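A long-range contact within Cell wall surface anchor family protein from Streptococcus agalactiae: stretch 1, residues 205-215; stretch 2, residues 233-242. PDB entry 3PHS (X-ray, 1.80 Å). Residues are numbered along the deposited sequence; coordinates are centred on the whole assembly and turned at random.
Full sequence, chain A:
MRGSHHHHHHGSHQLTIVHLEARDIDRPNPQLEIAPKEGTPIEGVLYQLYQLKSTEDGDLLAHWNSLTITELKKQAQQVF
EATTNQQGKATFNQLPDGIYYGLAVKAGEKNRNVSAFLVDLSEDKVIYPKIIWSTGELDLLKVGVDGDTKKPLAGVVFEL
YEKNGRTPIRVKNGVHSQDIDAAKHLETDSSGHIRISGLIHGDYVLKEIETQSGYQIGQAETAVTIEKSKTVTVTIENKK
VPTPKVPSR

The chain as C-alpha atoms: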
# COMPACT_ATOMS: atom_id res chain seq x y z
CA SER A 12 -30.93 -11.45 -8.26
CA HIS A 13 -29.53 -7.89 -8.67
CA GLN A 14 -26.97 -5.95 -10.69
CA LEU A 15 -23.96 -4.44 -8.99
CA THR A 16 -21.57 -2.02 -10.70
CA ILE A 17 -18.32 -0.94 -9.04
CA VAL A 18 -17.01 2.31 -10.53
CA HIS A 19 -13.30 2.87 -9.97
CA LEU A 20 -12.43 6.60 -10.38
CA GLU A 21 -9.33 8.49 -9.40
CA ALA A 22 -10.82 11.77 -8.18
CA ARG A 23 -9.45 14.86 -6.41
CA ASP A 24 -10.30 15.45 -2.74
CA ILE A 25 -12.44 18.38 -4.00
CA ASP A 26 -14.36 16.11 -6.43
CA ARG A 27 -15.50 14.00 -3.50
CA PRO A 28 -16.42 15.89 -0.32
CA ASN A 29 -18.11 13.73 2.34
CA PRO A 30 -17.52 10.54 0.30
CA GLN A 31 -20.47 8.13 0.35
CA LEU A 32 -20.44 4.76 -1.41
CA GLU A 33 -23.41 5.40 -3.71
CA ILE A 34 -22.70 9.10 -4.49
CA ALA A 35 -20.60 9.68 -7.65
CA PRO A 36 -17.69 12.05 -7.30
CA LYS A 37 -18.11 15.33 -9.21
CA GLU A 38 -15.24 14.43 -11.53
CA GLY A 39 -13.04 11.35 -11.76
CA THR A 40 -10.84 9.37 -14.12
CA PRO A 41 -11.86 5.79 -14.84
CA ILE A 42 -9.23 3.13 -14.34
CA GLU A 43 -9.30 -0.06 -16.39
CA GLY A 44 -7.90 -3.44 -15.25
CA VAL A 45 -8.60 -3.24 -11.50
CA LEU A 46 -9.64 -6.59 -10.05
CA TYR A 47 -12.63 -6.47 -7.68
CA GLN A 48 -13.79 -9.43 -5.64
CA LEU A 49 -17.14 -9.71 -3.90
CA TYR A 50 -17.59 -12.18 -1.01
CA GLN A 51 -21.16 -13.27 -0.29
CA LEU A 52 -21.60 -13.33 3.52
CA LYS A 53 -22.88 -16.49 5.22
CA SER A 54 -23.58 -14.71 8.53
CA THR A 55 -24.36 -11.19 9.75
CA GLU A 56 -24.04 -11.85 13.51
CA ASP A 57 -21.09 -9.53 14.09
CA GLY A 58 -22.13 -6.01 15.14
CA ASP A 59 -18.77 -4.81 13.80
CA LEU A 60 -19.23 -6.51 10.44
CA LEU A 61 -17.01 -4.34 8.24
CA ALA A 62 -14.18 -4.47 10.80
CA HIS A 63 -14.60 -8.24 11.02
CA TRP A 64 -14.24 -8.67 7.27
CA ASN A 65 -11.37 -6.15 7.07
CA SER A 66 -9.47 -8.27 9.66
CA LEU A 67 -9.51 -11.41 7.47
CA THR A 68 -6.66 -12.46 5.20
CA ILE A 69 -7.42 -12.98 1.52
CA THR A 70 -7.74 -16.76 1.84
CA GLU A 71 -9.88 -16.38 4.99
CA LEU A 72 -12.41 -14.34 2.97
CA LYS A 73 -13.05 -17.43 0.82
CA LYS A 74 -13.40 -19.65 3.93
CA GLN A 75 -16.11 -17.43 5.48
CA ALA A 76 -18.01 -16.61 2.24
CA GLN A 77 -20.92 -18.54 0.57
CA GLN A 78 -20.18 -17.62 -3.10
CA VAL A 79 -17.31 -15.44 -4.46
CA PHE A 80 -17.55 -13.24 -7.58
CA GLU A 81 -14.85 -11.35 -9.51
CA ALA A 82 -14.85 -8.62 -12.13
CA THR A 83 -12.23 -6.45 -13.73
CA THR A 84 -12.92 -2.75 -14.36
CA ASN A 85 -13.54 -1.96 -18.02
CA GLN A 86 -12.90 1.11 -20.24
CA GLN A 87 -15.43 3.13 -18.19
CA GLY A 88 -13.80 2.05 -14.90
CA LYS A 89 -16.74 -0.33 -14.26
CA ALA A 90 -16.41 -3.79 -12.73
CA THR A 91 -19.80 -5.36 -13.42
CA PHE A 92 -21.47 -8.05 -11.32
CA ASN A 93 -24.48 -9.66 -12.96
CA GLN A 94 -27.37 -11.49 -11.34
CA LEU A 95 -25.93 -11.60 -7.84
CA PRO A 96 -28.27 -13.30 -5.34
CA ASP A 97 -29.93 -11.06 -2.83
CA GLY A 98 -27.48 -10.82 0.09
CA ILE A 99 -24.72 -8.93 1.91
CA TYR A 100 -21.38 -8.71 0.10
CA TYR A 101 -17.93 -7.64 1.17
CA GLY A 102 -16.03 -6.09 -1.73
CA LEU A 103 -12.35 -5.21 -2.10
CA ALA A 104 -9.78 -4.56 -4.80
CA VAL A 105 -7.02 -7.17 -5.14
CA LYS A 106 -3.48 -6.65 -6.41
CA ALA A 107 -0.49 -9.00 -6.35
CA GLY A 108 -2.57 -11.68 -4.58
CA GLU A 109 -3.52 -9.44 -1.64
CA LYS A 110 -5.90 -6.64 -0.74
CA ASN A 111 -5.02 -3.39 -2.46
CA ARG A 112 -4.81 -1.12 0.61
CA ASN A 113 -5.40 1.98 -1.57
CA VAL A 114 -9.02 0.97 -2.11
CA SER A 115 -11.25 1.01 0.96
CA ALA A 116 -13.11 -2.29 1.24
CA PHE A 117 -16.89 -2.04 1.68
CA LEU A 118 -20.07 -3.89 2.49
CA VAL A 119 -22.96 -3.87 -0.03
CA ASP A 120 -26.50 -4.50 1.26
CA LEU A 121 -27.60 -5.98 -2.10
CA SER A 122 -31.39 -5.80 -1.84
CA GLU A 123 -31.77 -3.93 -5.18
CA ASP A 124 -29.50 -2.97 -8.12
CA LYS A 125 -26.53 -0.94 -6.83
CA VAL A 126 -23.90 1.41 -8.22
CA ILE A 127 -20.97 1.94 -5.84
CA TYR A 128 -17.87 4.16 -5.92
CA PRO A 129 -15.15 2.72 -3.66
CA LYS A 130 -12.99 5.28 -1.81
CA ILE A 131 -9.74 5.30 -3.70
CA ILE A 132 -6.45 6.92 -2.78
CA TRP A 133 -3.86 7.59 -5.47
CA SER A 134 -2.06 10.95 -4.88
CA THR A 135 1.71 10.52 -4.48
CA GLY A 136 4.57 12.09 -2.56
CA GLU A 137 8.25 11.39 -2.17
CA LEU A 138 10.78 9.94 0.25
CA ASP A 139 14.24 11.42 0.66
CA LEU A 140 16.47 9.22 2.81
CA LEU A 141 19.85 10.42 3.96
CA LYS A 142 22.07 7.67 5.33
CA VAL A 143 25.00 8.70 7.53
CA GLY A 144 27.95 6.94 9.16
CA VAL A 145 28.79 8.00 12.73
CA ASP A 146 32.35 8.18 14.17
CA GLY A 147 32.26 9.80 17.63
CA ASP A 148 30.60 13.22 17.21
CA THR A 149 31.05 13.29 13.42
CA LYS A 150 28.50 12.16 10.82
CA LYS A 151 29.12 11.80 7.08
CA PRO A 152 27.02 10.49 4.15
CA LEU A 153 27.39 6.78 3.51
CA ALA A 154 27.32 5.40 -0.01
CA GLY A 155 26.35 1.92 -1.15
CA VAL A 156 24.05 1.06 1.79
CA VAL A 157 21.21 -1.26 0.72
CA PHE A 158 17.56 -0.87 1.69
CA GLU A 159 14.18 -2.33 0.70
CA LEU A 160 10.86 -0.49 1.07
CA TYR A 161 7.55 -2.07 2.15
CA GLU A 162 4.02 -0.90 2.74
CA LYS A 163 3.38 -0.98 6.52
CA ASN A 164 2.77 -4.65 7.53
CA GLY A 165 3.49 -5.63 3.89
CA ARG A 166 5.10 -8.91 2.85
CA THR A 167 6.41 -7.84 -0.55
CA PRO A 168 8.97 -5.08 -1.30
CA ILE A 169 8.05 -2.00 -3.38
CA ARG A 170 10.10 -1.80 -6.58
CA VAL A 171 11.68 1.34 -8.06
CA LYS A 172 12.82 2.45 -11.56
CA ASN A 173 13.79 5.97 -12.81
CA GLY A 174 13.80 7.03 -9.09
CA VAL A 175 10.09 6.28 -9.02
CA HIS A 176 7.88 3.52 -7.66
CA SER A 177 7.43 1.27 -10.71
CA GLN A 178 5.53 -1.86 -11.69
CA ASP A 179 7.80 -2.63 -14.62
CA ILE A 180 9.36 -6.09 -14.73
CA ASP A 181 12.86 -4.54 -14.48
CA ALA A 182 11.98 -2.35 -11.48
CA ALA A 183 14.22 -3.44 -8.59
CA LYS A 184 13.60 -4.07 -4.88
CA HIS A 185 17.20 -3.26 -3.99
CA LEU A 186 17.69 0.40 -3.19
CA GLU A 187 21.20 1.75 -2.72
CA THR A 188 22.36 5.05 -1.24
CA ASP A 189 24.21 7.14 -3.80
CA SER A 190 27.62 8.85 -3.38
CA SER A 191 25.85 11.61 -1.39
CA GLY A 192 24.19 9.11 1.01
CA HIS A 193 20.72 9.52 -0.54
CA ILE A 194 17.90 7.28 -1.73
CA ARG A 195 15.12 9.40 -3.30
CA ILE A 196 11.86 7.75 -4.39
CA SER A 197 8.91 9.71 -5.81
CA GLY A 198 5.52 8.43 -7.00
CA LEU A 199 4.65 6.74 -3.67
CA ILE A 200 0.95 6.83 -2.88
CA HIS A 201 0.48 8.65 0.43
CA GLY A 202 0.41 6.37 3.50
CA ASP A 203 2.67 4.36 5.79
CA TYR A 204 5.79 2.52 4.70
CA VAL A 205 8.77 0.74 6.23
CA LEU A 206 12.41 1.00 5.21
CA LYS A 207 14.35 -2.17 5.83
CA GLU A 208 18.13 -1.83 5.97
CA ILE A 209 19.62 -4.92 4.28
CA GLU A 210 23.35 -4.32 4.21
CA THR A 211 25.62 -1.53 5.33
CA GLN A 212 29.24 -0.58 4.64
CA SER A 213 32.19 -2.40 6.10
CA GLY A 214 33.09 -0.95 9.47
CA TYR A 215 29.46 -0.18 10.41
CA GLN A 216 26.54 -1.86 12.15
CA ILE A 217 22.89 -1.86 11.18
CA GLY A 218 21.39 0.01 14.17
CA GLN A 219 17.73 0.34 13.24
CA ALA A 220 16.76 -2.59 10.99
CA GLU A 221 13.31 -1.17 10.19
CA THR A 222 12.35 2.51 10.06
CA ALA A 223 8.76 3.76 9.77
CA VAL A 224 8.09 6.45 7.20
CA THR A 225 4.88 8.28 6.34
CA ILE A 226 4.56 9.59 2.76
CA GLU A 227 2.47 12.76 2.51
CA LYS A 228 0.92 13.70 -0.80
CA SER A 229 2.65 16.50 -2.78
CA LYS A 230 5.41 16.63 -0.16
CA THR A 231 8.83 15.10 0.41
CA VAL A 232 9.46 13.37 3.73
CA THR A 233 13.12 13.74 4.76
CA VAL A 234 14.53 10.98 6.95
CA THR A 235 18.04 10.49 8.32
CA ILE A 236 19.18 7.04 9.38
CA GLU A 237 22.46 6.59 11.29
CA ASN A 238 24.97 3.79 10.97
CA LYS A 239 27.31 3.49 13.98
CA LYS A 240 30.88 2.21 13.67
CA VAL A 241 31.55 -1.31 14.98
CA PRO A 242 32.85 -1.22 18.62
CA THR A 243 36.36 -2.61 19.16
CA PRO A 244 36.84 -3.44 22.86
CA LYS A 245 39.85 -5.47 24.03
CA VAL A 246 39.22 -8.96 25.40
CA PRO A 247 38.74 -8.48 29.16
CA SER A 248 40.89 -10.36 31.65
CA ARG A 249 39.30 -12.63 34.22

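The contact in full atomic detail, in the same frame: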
# COMPACT_ATOMS: atom_id res chain seq x y z
N VAL A 205 7.68 1.18 5.37
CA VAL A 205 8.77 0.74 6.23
C VAL A 205 10.02 0.55 5.39
O VAL A 205 10.01 -0.18 4.38
CB VAL A 205 8.42 -0.56 7.00
CG1 VAL A 205 9.64 -1.08 7.79
CG2 VAL A 205 7.24 -0.35 7.91
N LEU A 206 11.10 1.21 5.80
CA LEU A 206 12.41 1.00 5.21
C LEU A 206 13.14 -0.10 5.97
O LEU A 206 13.28 -0.03 7.19
CB LEU A 206 13.22 2.30 5.28
CG LEU A 206 12.96 3.35 4.21
CD1 LEU A 206 13.59 4.66 4.65
CD2 LEU A 206 13.50 2.91 2.83
N LYS A 207 13.59 -1.11 5.25
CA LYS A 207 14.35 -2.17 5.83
C LYS A 207 15.81 -2.08 5.39
O LYS A 207 16.09 -2.07 4.24
CB LYS A 207 13.73 -3.52 5.49
CG LYS A 207 14.26 -4.67 6.29
CD LYS A 207 13.53 -6.00 5.99
CE LYS A 207 14.32 -7.22 6.50
NZ LYS A 207 13.78 -8.50 6.04
N GLU A 208 16.72 -1.91 6.34
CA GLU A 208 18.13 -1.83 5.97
C GLU A 208 18.65 -3.26 5.83
O GLU A 208 18.50 -4.07 6.75
CB GLU A 208 18.94 -1.06 7.02
CG GLU A 208 20.35 -0.75 6.55
CD GLU A 208 21.16 0.09 7.55
OE1 GLU A 208 20.56 0.74 8.44
OE2 GLU A 208 22.39 0.11 7.41
N ILE A 209 19.25 -3.55 4.68
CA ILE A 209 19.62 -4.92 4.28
C ILE A 209 21.09 -5.17 4.53
O ILE A 209 21.48 -6.22 5.06
CB ILE A 209 19.33 -5.16 2.77
CG1 ILE A 209 17.85 -4.89 2.45
CG2 ILE A 209 19.72 -6.59 2.34
CD1 ILE A 209 16.88 -5.63 3.34
N GLU A 210 21.90 -4.20 4.12
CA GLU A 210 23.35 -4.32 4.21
C GLU A 210 23.98 -2.94 4.29
O GLU A 210 23.65 -2.02 3.53
CB GLU A 210 23.88 -5.09 2.99
CG GLU A 210 25.41 -5.10 2.83
CD GLU A 210 25.86 -5.91 1.64
OE1 GLU A 210 25.00 -6.35 0.84
OE2 GLU A 210 27.07 -6.12 1.49
N THR A 211 24.91 -2.79 5.23
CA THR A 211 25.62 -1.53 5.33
C THR A 211 27.10 -1.69 4.99
O THR A 211 27.54 -2.80 4.71
CB THR A 211 25.41 -0.87 6.69
OG1 THR A 211 25.94 0.45 6.64
CG2 THR A 211 26.09 -1.66 7.82
N GLN A 212 27.82 -0.58 4.99
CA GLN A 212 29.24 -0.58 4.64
C GLN A 212 30.09 -1.32 5.66
O GLN A 212 29.71 -1.47 6.83
CB GLN A 212 29.76 0.84 4.53
CG GLN A 212 29.56 1.52 3.20
CD GLN A 212 30.53 2.69 3.02
OE1 GLN A 212 31.58 2.73 3.67
NE2 GLN A 212 30.16 3.65 2.17
N SER A 213 31.26 -1.76 5.21
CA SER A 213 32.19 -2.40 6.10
C SER A 213 32.69 -1.36 7.12
O SER A 213 33.03 -0.20 6.77
CB SER A 213 33.31 -3.12 5.34
OG SER A 213 34.52 -2.37 5.31
N GLY A 214 32.67 -1.78 8.37
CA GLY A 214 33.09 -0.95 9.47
C GLY A 214 31.91 -0.46 10.30
O GLY A 214 32.11 0.09 11.38
N TYR A 215 30.69 -0.69 9.79
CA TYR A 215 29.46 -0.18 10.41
C TYR A 215 28.46 -1.28 10.77
O TYR A 215 28.50 -2.36 10.20
CB TYR A 215 28.76 0.84 9.50
CG TYR A 215 29.57 2.06 9.20
CD1 TYR A 215 30.39 2.11 8.08
CD2 TYR A 215 29.51 3.18 10.03
CE1 TYR A 215 31.13 3.24 7.79
CE2 TYR A 215 30.24 4.31 9.75
CZ TYR A 215 31.05 4.33 8.64
OH TYR A 215 31.77 5.43 8.35
N THR A 233 11.67 13.88 4.62
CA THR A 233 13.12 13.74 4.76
C THR A 233 13.38 12.87 5.97
O THR A 233 12.84 13.12 7.04
CB THR A 233 13.81 15.13 4.93
OG1 THR A 233 13.62 15.90 3.75
CG2 THR A 233 15.29 14.96 5.12
N VAL A 234 14.18 11.82 5.81
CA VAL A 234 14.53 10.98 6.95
C VAL A 234 16.03 10.75 6.98
O VAL A 234 16.62 10.50 5.95
CB VAL A 234 13.73 9.65 6.98
CG1 VAL A 234 13.76 8.96 5.67
CG2 VAL A 234 14.24 8.71 8.08
N THR A 235 16.64 10.84 8.17
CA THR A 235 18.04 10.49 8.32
C THR A 235 18.15 9.23 9.17
O THR A 235 17.53 9.11 10.23
CB THR A 235 18.88 11.64 8.93
OG1 THR A 235 18.76 12.80 8.10
CG2 THR A 235 20.34 11.28 8.96
N ILE A 236 18.91 8.27 8.66
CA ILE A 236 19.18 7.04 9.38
C ILE A 236 20.68 6.99 9.66
O ILE A 236 21.49 7.24 8.77
CB ILE A 236 18.73 5.79 8.59
CG1 ILE A 236 17.18 5.76 8.52
CG2 ILE A 236 19.23 4.51 9.22
CD1 ILE A 236 16.65 4.64 7.65
N GLU A 237 21.04 6.68 10.91
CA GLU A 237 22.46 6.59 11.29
C GLU A 237 22.98 5.17 11.25
O GLU A 237 22.25 4.21 11.54
CB GLU A 237 22.69 7.17 12.70
CG GLU A 237 22.23 8.60 12.84
CD GLU A 237 22.74 9.29 14.11
OE1 GLU A 237 23.32 8.62 14.98
OE2 GLU A 237 22.56 10.52 14.20
N ASN A 238 24.25 5.04 10.91
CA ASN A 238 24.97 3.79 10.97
C ASN A 238 26.19 4.02 11.86
O ASN A 238 27.08 4.81 11.50
CB ASN A 238 25.45 3.38 9.58
CG ASN A 238 24.33 2.88 8.69
OD1 ASN A 238 24.12 1.67 8.59
N LYS A 239 26.22 3.34 13.00
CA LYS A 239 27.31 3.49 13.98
C LYS A 239 28.47 2.55 13.62
O LYS A 239 28.25 1.43 13.14
CB LYS A 239 26.83 3.18 15.39
CG LYS A 239 25.53 3.87 15.85
CD LYS A 239 25.76 5.34 16.23
CE LYS A 239 24.57 5.91 16.99
NZ LYS A 239 23.29 5.89 16.20
N LYS A 240 29.69 3.02 13.86
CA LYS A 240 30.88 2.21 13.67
C LYS A 240 30.90 1.04 14.65
O LYS A 240 30.44 1.17 15.79
CB LYS A 240 32.14 3.06 13.80
CG LYS A 240 32.54 3.67 12.49
CD LYS A 240 33.80 4.48 12.58
CE LYS A 240 34.07 5.16 11.24
NZ LYS A 240 34.53 4.20 10.18
N VAL A 241 31.42 -0.09 14.19
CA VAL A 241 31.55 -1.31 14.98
C VAL A 241 32.46 -1.03 16.20
O VAL A 241 33.55 -0.50 16.01
CB VAL A 241 32.19 -2.45 14.12
CG1 VAL A 241 32.46 -3.69 14.94
CG2 VAL A 241 31.31 -2.81 12.95
N PRO A 242 32.01 -1.41 17.42
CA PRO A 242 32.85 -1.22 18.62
C PRO A 242 34.00 -2.23 18.65
O PRO A 242 33.84 -3.36 18.16
CB PRO A 242 31.88 -1.46 19.77
CG PRO A 242 30.85 -2.40 19.22
CD PRO A 242 30.71 -2.02 17.75
O HOH W 1 21.16 1.64 10.83

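The polar centre of the contact is the side chain of N238, a buried residue whose CA-to-CB bond points toward stretch 1. Its OD1 accepts a hydrogen bond from T211 OG1 at 2.9 Å, and E208 OE2 lies only 2.6 Å from the same N238 OD1. Two oxygens so close suggest that the acid group carries a proton, although the coordinates do not settle this. N238 is also bonded covalently to a group elsewhere in the structure. The other carboxylate oxygen of E208 is served by water 1, which donates to E208 OE1 at 2.6 Å and to E237 O at 2.9 Å and so links the acid to the backbone of the second strand.

A second polar site joins the two stretches near their C-terminal ends. A type II turn from Q212 to Y215, closed by a hydrogen bond from Y215 N to Q212 O of 3.2 Å, presents the carbonyl of G214 to stretch 2. V241 N donates to G214 O at 2.9 Å with a nearly linear angle of 170°. Y215 and K240 form an antiparallel, non-hydrogen-bonded bridge beside it, their CA atoms 4.3 Å apart; CA-H...O contacts of 3.4 Å, from K240 CA to G214 O and from Y215 CA to K239 O, supplement the pairing. The positive phi of G214 (107°) would jam a CB against the preceding carbonyl oxygen.

Y215 has the largest area covered by the other stretch. Its CD2 approaches N238 O at 3.3 Å, while its OH lies 3.5 Å from K240 NZ. At the opposite end the contact is purely apolar and looser: L206 CD1 meets I236 CD1 at 4.3 Å and V234 CG1 at 4.4 Å. Here the strands run 28° from parallel, and with axes no closer than 10.9 Å, side chains bridge the gap.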